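Local coordinates for protein putative ABC transporter subunit, substrate-binding component (Rhodopseudomonas palustris, PDB 4EVS) that binds 4-hydroxybenzoate, probably as the solute-binding component of an ABC transporter that takes up lignin-derived aromatic acids, at residues V340-V345 against K355-F360. Sequence-based numbering, arbitrary orientation.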
loop_
_atom_site.group_PDB
_atom_site.type_symbol
_atom_site.label_atom_id
_atom_site.label_comp_id
_atom_site.label_asym_id
_atom_site.label_seq_id
_atom_site.Cartn_x
_atom_site.Cartn_y
_atom_site.Cartn_z
ATOM N N VAL A 340 -10.287 6.944 -2.585
ATOM C CA VAL A 340 -10.383 5.670 -1.879
ATOM C C VAL A 340 -11.726 5.090 -2.296
ATOM O O VAL A 340 -12.756 5.769 -2.227
ATOM C CB VAL A 340 -10.300 5.844 -0.333
ATOM C CG1 VAL A 340 -10.676 4.506 0.402
ATOM C CG2 VAL A 340 -8.884 6.423 0.080
ATOM N N TYR A 341 -11.690 3.871 -2.773
ATOM C CA TYR A 341 -12.862 3.198 -3.290
ATOM C C TYR A 341 -13.355 2.182 -2.297
ATOM O O TYR A 341 -12.571 1.514 -1.637
ATOM C CB TYR A 341 -12.539 2.467 -4.601
ATOM C CG TYR A 341 -11.940 3.373 -5.690
ATOM C CD1 TYR A 341 -12.751 4.029 -6.620
ATOM C CD2 TYR A 341 -10.567 3.573 -5.781
ATOM C CE1 TYR A 341 -12.186 4.839 -7.620
ATOM C CE2 TYR A 341 -10.010 4.374 -6.785
ATOM C CZ TYR A 341 -10.814 5.020 -7.686
ATOM O OH TYR A 341 -10.299 5.824 -8.693
ATOM N N LEU A 342 -14.663 2.041 -2.204
ATOM C CA LEU A 342 -15.226 0.858 -1.583
ATOM C C LEU A 342 -15.338 -0.218 -2.654
ATOM O O LEU A 342 -15.802 0.045 -3.779
ATOM C CB LEU A 342 -16.633 1.112 -1.097
ATOM C CG LEU A 342 -17.399 -0.045 -0.434
ATOM C CD1 LEU A 342 -16.718 -0.548 0.838
ATOM C CD2 LEU A 342 -18.846 0.351 -0.148
ATOM N N ARG A 343 -14.942 -1.424 -2.287
ATOM C CA ARG A 343 -15.021 -2.576 -3.145
ATOM C C ARG A 343 -15.647 -3.741 -2.426
ATOM O O ARG A 343 -15.678 -3.838 -1.174
ATOM C CB ARG A 343 -13.640 -3.048 -3.643
ATOM C CG ARG A 343 -12.694 -1.946 -4.172
ATOM C CD ARG A 343 -11.799 -1.342 -3.057
ATOM N NE ARG A 343 -11.003 -2.417 -2.464
ATOM C CZ ARG A 343 -9.983 -3.004 -3.051
ATOM N NH1 ARG A 343 -9.439 -2.450 -4.132
ATOM N NH2 ARG A 343 -9.402 -4.030 -2.469
ATOM N N GLU A 344 -16.156 -4.661 -3.238
ATOM C CA GLU A 344 -16.692 -5.910 -2.760
ATOM C C GLU A 344 -16.122 -7.032 -3.584
ATOM O O GLU A 344 -16.008 -6.907 -4.829
ATOM C CB GLU A 344 -18.217 -5.872 -2.931
ATOM C CG GLU A 344 -18.949 -7.039 -2.393
ATOM C CD GLU A 344 -20.456 -6.913 -2.550
ATOM O OE1 GLU A 344 -20.951 -5.801 -2.802
ATOM O OE2 GLU A 344 -21.132 -7.947 -2.434
ATOM N N VAL A 345 -15.716 -8.107 -2.916
ATOM C CA VAL A 345 -15.207 -9.268 -3.681
ATOM C C VAL A 345 -16.422 -9.873 -4.435
ATOM O O VAL A 345 -17.453 -10.153 -3.801
ATOM C CB VAL A 345 -14.567 -10.328 -2.768
ATOM C CG1 VAL A 345 -14.170 -11.571 -3.585
ATOM C CG2 VAL A 345 -13.348 -9.751 -2.002
ATOM N N LYS A 355 -14.582 -5.520 -6.917
ATOM C CA LYS A 355 -15.420 -4.589 -7.723
ATOM C C LYS A 355 -15.591 -3.256 -7.023
ATOM O O LYS A 355 -16.124 -3.198 -5.914
ATOM C CB LYS A 355 -16.797 -5.170 -7.978
ATOM C CG LYS A 355 -17.658 -4.332 -8.925
ATOM C CD LYS A 355 -18.995 -4.977 -9.154
ATOM C CE LYS A 355 -19.845 -4.174 -10.168
ATOM N NZ LYS A 355 -21.248 -4.675 -10.211
ATOM N N GLU A 356 -15.186 -2.172 -7.674
ATOM C CA GLU A 356 -15.338 -0.851 -7.116
ATOM C C GLU A 356 -16.798 -0.417 -7.213
ATOM O O GLU A 356 -17.357 -0.336 -8.311
ATOM C CB GLU A 356 -14.415 0.156 -7.817
ATOM C CG GLU A 356 -12.926 -0.119 -7.560
ATOM C CD GLU A 356 -11.928 0.770 -8.352
ATOM O OE1 GLU A 356 -12.331 1.336 -9.387
ATOM O OE2 GLU A 356 -10.746 0.869 -7.897
ATOM N N ILE A 357 -17.406 -0.161 -6.054
ATOM C CA ILE A 357 -18.808 0.156 -6.006
ATOM C C ILE A 357 -19.132 1.552 -5.422
ATOM O O ILE A 357 -20.297 1.972 -5.451
ATOM C CB ILE A 357 -19.604 -0.955 -5.250
ATOM C CG1 ILE A 357 -19.138 -1.104 -3.780
ATOM C CG2 ILE A 357 -19.577 -2.275 -6.006
ATOM C CD1 ILE A 357 -20.048 -2.050 -2.955
ATOM N N GLU A 358 -18.126 2.259 -4.905
ATOM C CA GLU A 358 -18.292 3.635 -4.458
ATOM C C GLU A 358 -16.909 4.298 -4.453
ATOM O O GLU A 358 -15.900 3.624 -4.259
ATOM C CB GLU A 358 -18.932 3.654 -3.071
ATOM C CG GLU A 358 -19.347 5.008 -2.568
ATOM C CD GLU A 358 -20.024 4.963 -1.210
ATOM O OE1 GLU A 358 -20.105 3.868 -0.610
ATOM O OE2 GLU A 358 -20.445 6.046 -0.743
ATOM N N THR A 359 -16.893 5.604 -4.682
ATOM C CA THR A 359 -15.674 6.408 -4.731
ATOM C C THR A 359 -15.770 7.476 -3.648
ATOM O O THR A 359 -16.774 8.163 -3.526
ATOM C CB THR A 359 -15.520 7.072 -6.094
ATOM O OG1 THR A 359 -15.464 6.056 -7.118
ATOM C CG2 THR A 359 -14.229 7.905 -6.179
ATOM N N PHE A 360 -14.675 7.663 -2.918
ATOM C CA PHE A 360 -14.511 8.788 -1.968
ATOM C C PHE A 360 -13.314 9.631 -2.488
ATOM O O PHE A 360 -12.151 9.197 -2.404
ATOM C CB PHE A 360 -14.247 8.274 -0.565
ATOM C CG PHE A 360 -15.343 7.446 -0.009
ATOM C CD1 PHE A 360 -16.383 8.043 0.666
ATOM C CD2 PHE A 360 -15.359 6.071 -0.170
ATOM C CE1 PHE A 360 -17.395 7.270 1.189
ATOM C CE2 PHE A 360 -16.408 5.319 0.338
ATOM C CZ PHE A 360 -17.396 5.924 1.026
HETATM O O HOH W 1 -9.821 0.148 -5.380
#
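Leu-342 O is gripped by two successive amides of the facing strand: Ile-357 N donates a nearly straight bond of 2.8 Å (169° at the hydrogen), and Glu-358 N adds a weak one at 3.4 Å. Two residues thus face one, a classic beta bulge that shifts the antiparallel register by one residue. Main-chain bonds continue on both sides of it, from Val-340 with Phe-360 to Glu-344 with Lys-355. At the bulge Ile-357 places CG1 between its backbone N and carbonyl carbon (chi1 61°), which aims the extended CG1-CD1 arm across the strands, CD1 ending 3.9 Å from Leu-342 CD2. On the face bearing Tyr-341, Arg-343 and Glu-356, the carboxylate of Glu-356 lies almost flat over one face of the Tyr-341 ring, the planes 13° apart and OE2 3.4 Å from CD2. The Thr-359 side chain lies beside that of Tyr-341, pointing the same way, with OG1 3.4 Å from Tyr-341 CD1. One water joins the two charged groups, accepting from Arg-343 NH1 at 2.9 Å and donating to Glu-356 OE2 at 2.8 Å. His-259 holds Glu-356 OE1, Ser-251 takes Arg-343 NE, and Tyr-341 OH bonds to the carbonyl of Arg-324. An alanine in place of Tyr-341 removes ring and hydroxyl, and would probably open a gap beneath the Glu-356 carboxylate and leave the Arg-324 carbonyl without its hydrogen-bond donor. The pair forms a beta hairpin, strands 335-348 and 351-363, in the mixed sheet of one lobe of this periplasmic binding protein; strand 250-253 flanks 340-345 antiparallel, and helix 123-136 packs against Val-340, Leu-342 and Phe-360.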